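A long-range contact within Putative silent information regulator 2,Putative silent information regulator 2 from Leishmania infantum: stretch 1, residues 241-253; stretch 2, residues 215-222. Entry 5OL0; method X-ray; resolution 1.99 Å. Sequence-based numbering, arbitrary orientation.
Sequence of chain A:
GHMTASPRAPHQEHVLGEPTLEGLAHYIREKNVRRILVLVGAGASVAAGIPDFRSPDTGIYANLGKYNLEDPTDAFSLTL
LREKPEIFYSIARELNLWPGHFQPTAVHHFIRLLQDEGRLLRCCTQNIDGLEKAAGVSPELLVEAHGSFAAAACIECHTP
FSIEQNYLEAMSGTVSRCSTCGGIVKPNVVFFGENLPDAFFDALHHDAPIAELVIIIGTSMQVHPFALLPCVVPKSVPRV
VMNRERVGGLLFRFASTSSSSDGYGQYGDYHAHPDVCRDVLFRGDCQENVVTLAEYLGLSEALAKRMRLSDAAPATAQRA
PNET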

ATOM      1  N   VAL A 241      -2.451  -8.544  11.318  1.00 25.65           N
ATOM      2  CA  VAL A 241      -1.969  -7.170  11.134  1.00 25.38           C
ATOM      3  C   VAL A 241      -0.510  -7.193  11.509  1.00 26.69           C
ATOM      4  O   VAL A 241      -0.181  -7.631  12.617  1.00 28.34           O
ATOM      5  CB  VAL A 241      -2.729  -6.147  11.979  1.00 28.80           C
ATOM      6  CG1 VAL A 241      -2.172  -4.754  11.734  1.00 29.56           C
ATOM      7  CG2 VAL A 241      -4.233  -6.222  11.666  1.00 29.46           C
ATOM      8  N   MET A 242       0.353  -6.831  10.562  1.00 27.62           N
ATOM      9  CA  MET A 242       1.790  -6.581  10.828  1.00 28.08           C
ATOM     10  C   MET A 242       2.076  -5.094  10.818  1.00 29.95           C
ATOM     11  O   MET A 242       2.074  -4.446   9.762  1.00 30.57           O
ATOM     12  CB  MET A 242       2.671  -7.269   9.794  1.00 30.78           C
ATOM     13  CG  MET A 242       2.466  -8.764   9.669  1.00 32.50           C
ATOM     14  SD  MET A 242       3.561  -9.513   8.432  1.00 36.99           S
ATOM     15  CE  MET A 242       3.223 -11.226   8.803  1.00 34.54           C
ATOM     16  N   ASN A 243       2.329  -4.524  11.998  1.00 28.20           N
ATOM     17  CA  ASN A 243       2.441  -3.060  12.104  1.00 29.50           C
ATOM     18  C   ASN A 243       3.291  -2.735  13.344  1.00 29.39           C
ATOM     19  O   ASN A 243       3.311  -3.513  14.280  1.00 26.24           O
ATOM     20  CB  ASN A 243       1.037  -2.427  12.180  1.00 29.83           C
ATOM     21  CG  ASN A 243       1.013  -0.958  11.743  1.00 35.23           C
ATOM     22  OD1 ASN A 243       1.441  -0.095  12.491  1.00 35.95           O
ATOM     23  ND2 ASN A 243       0.528  -0.675  10.534  1.00 33.72           N
ATOM     24  N   ARG A 244       3.986  -1.615  13.287  1.00 31.70           N
ATOM     25  CA  ARG A 244       4.736  -1.028  14.420  1.00 35.01           C
ATOM     26  C   ARG A 244       3.839  -0.303  15.413  1.00 36.70           C
ATOM     27  O   ARG A 244       4.343   0.202  16.408  1.00 28.63           O
ATOM     28  CB  ARG A 244       5.706   0.026  13.901  1.00 33.42           C
ATOM     29  CG  ARG A 244       6.821  -0.507  12.994  1.00 34.95           C
ATOM     30  CD  ARG A 244       7.825  -1.242  13.842  1.00 38.23           C
ATOM     31  NE  ARG A 244       9.079  -1.386  13.150  1.00 35.40           N
ATOM     32  CZ  ARG A 244      10.175  -1.951  13.651  1.00 34.12           C
ATOM     33  NH1 ARG A 244      10.195  -2.482  14.868  1.00 32.77           N
ATOM     34  NH2 ARG A 244      11.269  -2.009  12.905  1.00 33.60           N
ATOM     35  N   GLU A 245       2.559  -0.150  15.087  1.00 32.39           N
ATOM     36  CA  GLU A 245       1.589   0.565  15.936  1.00 36.08           C
ATOM     37  C   GLU A 245       0.338  -0.263  16.099  1.00 36.38           C
ATOM     38  O   GLU A 245      -0.014  -1.025  15.184  1.00 34.23           O
ATOM     39  CB  GLU A 245       1.128   1.887  15.269  1.00 35.75           C
ATOM     40  CG  GLU A 245       2.176   2.905  14.971  1.00 41.50           C
ATOM     41  CD  GLU A 245       1.541   4.247  14.657  1.00 46.33           C
ATOM     42  OE1 GLU A 245       0.965   4.392  13.566  1.00 57.99           O
ATOM     43  OE2 GLU A 245       1.566   5.161  15.504  1.00 45.45           O
ATOM     44  N   ARG A 246      -0.351  -0.073  17.225  1.00 35.70           N
ATOM     45  CA  ARG A 246      -1.629  -0.721  17.512  1.00 39.64           C
ATOM     46  C   ARG A 246      -2.659   0.102  16.719  1.00 43.40           C
ATOM     47  O   ARG A 246      -3.134   1.158  17.166  1.00 43.04           O
ATOM     48  CB  ARG A 246      -1.856  -0.809  19.058  1.00 41.72           C
ATOM     49  CG  ARG A 246      -3.276  -0.911  19.641  1.00 54.97           C
ATOM     50  CD  ARG A 246      -3.981  -2.123  19.111  1.00 54.04           C
ATOM     51  NE  ARG A 246      -5.332  -2.552  19.574  1.00 50.06           N
ATOM     52  CZ  ARG A 246      -6.517  -2.330  18.979  1.00 51.23           C
ATOM     53  NH1 ARG A 246      -6.683  -1.440  17.984  1.00 46.49           N
ATOM     54  NH2 ARG A 246      -7.589  -2.974  19.444  1.00 51.74           N
ATOM     55  N   VAL A 247      -2.976  -0.380  15.510  1.00 39.97           N
ATOM     56  CA  VAL A 247      -3.871   0.368  14.571  1.00 42.04           C
ATOM     57  C   VAL A 247      -5.282  -0.207  14.596  1.00 41.45           C
ATOM     58  O   VAL A 247      -5.475  -1.321  15.072  1.00 41.09           O
ATOM     59  CB  VAL A 247      -3.372   0.391  13.094  1.00 44.33           C
ATOM     60  CG1 VAL A 247      -2.073   1.228  12.971  1.00 46.38           C
ATOM     61  CG2 VAL A 247      -3.216  -1.017  12.524  1.00 40.01           C
ATOM     62  N   GLY A 248      -6.224   0.583  14.080  1.00 42.27           N
ATOM     63  CA  GLY A 248      -7.623   0.198  13.879  1.00 43.54           C
ATOM     64  C   GLY A 248      -8.658   0.492  14.977  1.00 42.87           C
ATOM     65  O   GLY A 248      -9.849   0.180  14.801  1.00 40.82           O
ATOM     66  N   GLY A 249      -8.228   1.028  16.120  1.00 41.41           N
ATOM     67  CA  GLY A 249      -9.105   1.200  17.290  1.00 36.03           C
ATOM     68  C   GLY A 249      -9.904  -0.068  17.654  1.00 38.70           C
ATOM     69  O   GLY A 249      -9.392  -1.200  17.613  1.00 34.56           O
ATOM     70  N   LEU A 250     -11.189   0.130  17.938  1.00 32.71           N
ATOM     71  CA  LEU A 250     -12.108  -0.903  18.284  1.00 34.15           C
ATOM     72  C   LEU A 250     -12.609  -1.717  17.091  1.00 36.05           C
ATOM     73  O   LEU A 250     -13.332  -2.648  17.298  1.00 37.82           O
ATOM     74  CB  LEU A 250     -13.316  -0.278  19.065  1.00 40.32           C
ATOM     75  CG  LEU A 250     -12.914   0.429  20.392  1.00 49.03           C
ATOM     76  CD1 LEU A 250     -14.061   1.178  21.112  1.00 45.90           C
ATOM     77  CD2 LEU A 250     -12.271  -0.626  21.327  1.00 48.91           C
ATOM     78  N   LEU A 251     -12.244  -1.404  15.850  1.00 36.66           N
ATOM     79  CA  LEU A 251     -12.555  -2.346  14.736  1.00 37.70           C
ATOM     80  C   LEU A 251     -11.805  -3.666  14.750  1.00 37.37           C
ATOM     81  O   LEU A 251     -12.233  -4.597  14.041  1.00 38.63           O
ATOM     82  CB  LEU A 251     -12.412  -1.686  13.377  1.00 40.81           C
ATOM     83  CG  LEU A 251     -13.646  -0.754  13.297  1.00 49.31           C
ATOM     84  CD1 LEU A 251     -13.167   0.659  13.087  1.00 54.26           C
ATOM     85  CD2 LEU A 251     -14.705  -1.237  12.313  1.00 47.16           C
ATOM     86  N   PHE A 252     -10.713  -3.734  15.519  1.00 34.32           N
ATOM     87  CA  PHE A 252      -9.908  -4.950  15.667  1.00 37.82           C
ATOM     88  C   PHE A 252      -9.937  -5.346  17.150  1.00 34.78           C
ATOM     89  O   PHE A 252     -10.076  -4.477  17.981  1.00 33.27           O
ATOM     90  CB  PHE A 252      -8.491  -4.695  15.188  1.00 33.93           C
ATOM     91  CG  PHE A 252      -8.389  -4.584  13.703  1.00 36.32           C
ATOM     92  CD1 PHE A 252      -8.599  -3.387  13.065  1.00 43.23           C
ATOM     93  CD2 PHE A 252      -8.126  -5.691  12.928  1.00 37.28           C
ATOM     94  CE1 PHE A 252      -8.516  -3.288  11.682  1.00 40.93           C
ATOM     95  CE2 PHE A 252      -8.024  -5.578  11.540  1.00 36.31           C
ATOM     96  CZ  PHE A 252      -8.211  -4.385  10.926  1.00 32.75           C
ATOM     97  N   ARG A 253      -9.909  -6.636  17.439  1.00 35.22           N
ATOM     98  CA  ARG A 253      -9.904  -7.175  18.805  1.00 44.10           C
ATOM     99  C   ARG A 253      -8.690  -8.042  18.853  1.00 38.46           C
ATOM    100  O   ARG A 253      -8.760  -9.227  18.517  1.00 39.05           O
ATOM    101  CB  ARG A 253     -11.120  -8.071  19.101  1.00 48.80           C
ATOM    102  CG  ARG A 253     -12.459  -7.534  18.665  1.00 68.24           C
ATOM    103  CD  ARG A 253     -12.975  -6.477  19.623  1.00 82.67           C
ATOM    104  NE  ARG A 253     -14.146  -5.775  19.080  1.00 90.06           N
ATOM    105  CZ  ARG A 253     -14.617  -4.613  19.542  1.00 88.98           C
ATOM    106  NH1 ARG A 253     -14.037  -3.999  20.575  1.00 87.54           N
ATOM    107  NH2 ARG A 253     -15.679  -4.055  18.961  1.00 90.43           N
TER
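Stretch 2 215-222: IIIGTSMQ

Two backbone hydrogen bonds tie stretch 2 to stretch 1. Met 242 N donates to Ile 216 O at 2.9 Å, and Gly 218 N donates to Met 242 O at 2.8 Å. Met 242 thus bonds through both its amide and its carbonyl, to residues two apart, as in a parallel sheet. Strand 215-217 accordingly runs parallel to strand 241-242. Val 241 pairs with Ile 216 and Met 242 with Ile 217, each with CA atoms 4.8 Å apart. Val 241 CA also lies 3.5 Å from Ile 216 O, a CA-H...O contact.

Beyond the strands, water 1 links the two stretches. Water 1 accepts from Thr 219 N (2.9 Å) and Asn 243 ND2 (3.1 Å), and donates weakly to Ile 216 O (3.1 Å). Asn 243 ND2 is also 3.0 Å from Thr 219 O. The other atom of this amide is used within stretch 1: Glu 245 N donates to Asn 243 OD1 at 2.8 Å. Further on, water 2 accepts from Gly 248 N (2.9 Å) and donates to Ser 220 O (3.3 Å).

Stretch 2 is extended through Ile 217. Gly 218 and Met 221 then have positive phi, 74° and 69°. The register continues with Asn 243 beside Gly 218, and Gly 248 later lies near Met 221, with CA atoms 5.8 Å apart.

Apolar packing completes the contact. On one sheet face, Val 241 CG2 is 4.0 Å from Ile 216 CD1. The same CD1 atom of Ile 216 lies 4.0 Å from Phe 252 CZ. On the other face, Met 242 SD is 4.3 Å from Ile 217 CG1. Met 221 points toward stretch 1. Met 221 CE meets the Phe 252 ring at the edge, 3.6 Å from Phe 252 CE1. Met 221 CG lies 3.9 Å from Gly 248 CA and 4.3 Å from Val 247 CG2.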

ATOM      1  N   ILE A 215      -4.128 -10.305   5.391  1.00 25.38           N
ATOM      2  CA  ILE A 215      -2.844 -10.001   5.984  1.00 26.78           C
ATOM      3  C   ILE A 215      -2.635  -8.567   5.590  1.00 28.57           C
ATOM      4  O   ILE A 215      -2.681  -8.217   4.388  1.00 26.58           O
ATOM      5  CB  ILE A 215      -1.694 -10.846   5.374  1.00 29.43           C
ATOM      6  CG1 ILE A 215      -1.966 -12.350   5.551  1.00 28.48           C
ATOM      7  CG2 ILE A 215      -0.361 -10.460   6.006  1.00 28.27           C
ATOM      8  CD1 ILE A 215      -0.873 -13.248   4.944  1.00 30.23           C
ATOM      9  N   ILE A 216      -2.424  -7.728   6.602  1.00 25.60           N
ATOM     10  CA  ILE A 216      -2.500  -6.292   6.473  1.00 24.69           C
ATOM     11  C   ILE A 216      -1.154  -5.785   6.933  1.00 28.81           C
ATOM     12  O   ILE A 216      -0.839  -5.875   8.135  1.00 26.56           O
ATOM     13  CB  ILE A 216      -3.603  -5.746   7.414  1.00 25.23           C
ATOM     14  CG1 ILE A 216      -4.922  -6.403   7.085  1.00 28.74           C
ATOM     15  CG2 ILE A 216      -3.661  -4.194   7.424  1.00 27.68           C
ATOM     16  CD1 ILE A 216      -6.025  -6.167   8.131  1.00 29.18           C
ATOM     17  N   ILE A 217      -0.327  -5.312   5.990  1.00 27.54           N
ATOM     18  CA  ILE A 217       1.071  -5.041   6.306  1.00 26.06           C
ATOM     19  C   ILE A 217       1.396  -3.574   6.196  1.00 29.25           C
ATOM     20  O   ILE A 217       1.514  -2.993   5.067  1.00 25.98           O
ATOM     21  CB  ILE A 217       2.023  -5.810   5.391  1.00 27.75           C
ATOM     22  CG1 ILE A 217       1.565  -7.275   5.301  1.00 26.96           C
ATOM     23  CG2 ILE A 217       3.470  -5.573   5.881  1.00 27.79           C
ATOM     24  CD1 ILE A 217       2.376  -8.183   4.408  1.00 28.14           C
ATOM     25  N   GLY A 218       1.615  -2.973   7.377  1.00 28.51           N
ATOM     26  CA  GLY A 218       2.175  -1.632   7.416  1.00 26.45           C
ATOM     27  C   GLY A 218       1.215  -0.544   7.015  1.00 27.98           C
ATOM     28  O   GLY A 218       1.642   0.515   6.566  1.00 27.38           O
ATOM     29  N   THR A 219      -0.082  -0.790   7.149  1.00 31.36           N
ATOM     30  CA  THR A 219      -1.070   0.187   6.725  1.00 35.95           C
ATOM     31  C   THR A 219      -1.635   1.017   7.880  1.00 42.38           C
ATOM     32  O   THR A 219      -1.684   0.553   9.013  1.00 39.69           O
ATOM     33  CB  THR A 219      -2.297  -0.467   6.082  1.00 37.84           C
ATOM     34  OG1 THR A 219      -3.170   0.600   5.701  1.00 45.64           O
ATOM     35  CG2 THR A 219      -3.117  -1.249   7.097  1.00 37.80           C
ATOM     36  N   SER A 220      -2.260   2.142   7.554  1.00 48.75           N
ATOM     37  CA  SER A 220      -2.768   3.016   8.623  1.00 57.19           C
ATOM     38  C   SER A 220      -4.211   2.754   9.142  1.00 56.58           C
ATOM     39  O   SER A 220      -4.498   2.988  10.344  1.00 61.63           O
ATOM     40  CB  SER A 220      -2.610   4.510   8.197  1.00 60.53           C
ATOM     41  OG  SER A 220      -3.387   4.858   7.064  1.00 44.05           O
ATOM     42  N   MET A 221      -5.128   2.374   8.260  1.00 42.17           N
ATOM     43  CA  MET A 221      -6.562   2.487   8.604  1.00 46.85           C
ATOM     44  C   MET A 221      -7.096   3.883   8.711  1.00 40.04           C
ATOM     45  O   MET A 221      -8.193   4.050   9.174  1.00 37.54           O
ATOM     46  CB  MET A 221      -6.913   1.828   9.970  1.00 57.24           C
ATOM     47  CG  MET A 221      -6.515   0.378  10.139  1.00 62.62           C
ATOM     48  SD  MET A 221      -7.411  -0.653   8.964  1.00 59.55           S
ATOM     49  CE  MET A 221      -9.146  -0.530   9.497  1.00 54.54           C
ATOM     50  N   GLN A 222      -6.358   4.920   8.349  1.00 39.18           N
ATOM     51  CA  GLN A 222      -6.921   6.256   8.490  1.00 36.27           C
ATOM     52  C   GLN A 222      -7.176   6.939   7.158  1.00 34.69           C
ATOM     53  O   GLN A 222      -7.592   8.097   7.155  1.00 39.23           O
ATOM     54  CB  GLN A 222      -6.019   7.115   9.401  1.00 41.87           C
ATOM     55  CG  GLN A 222      -5.849   6.435  10.767  1.00 48.59           C
ATOM     56  CD  GLN A 222      -5.318   7.336  11.842  1.00 54.75           C
ATOM     57  OE1 GLN A 222      -4.214   7.840  11.721  1.00 58.04           O
ATOM     58  NE2 GLN A 222      -6.108   7.542  12.909  1.00 53.17           N
TER
HETATM   59  O   HOH W   1      -0.875  -2.899   8.957  1.00 31.80           O
HETATM   60  O   HOH W   2      -5.682   3.335  13.398  1.00 47.26           O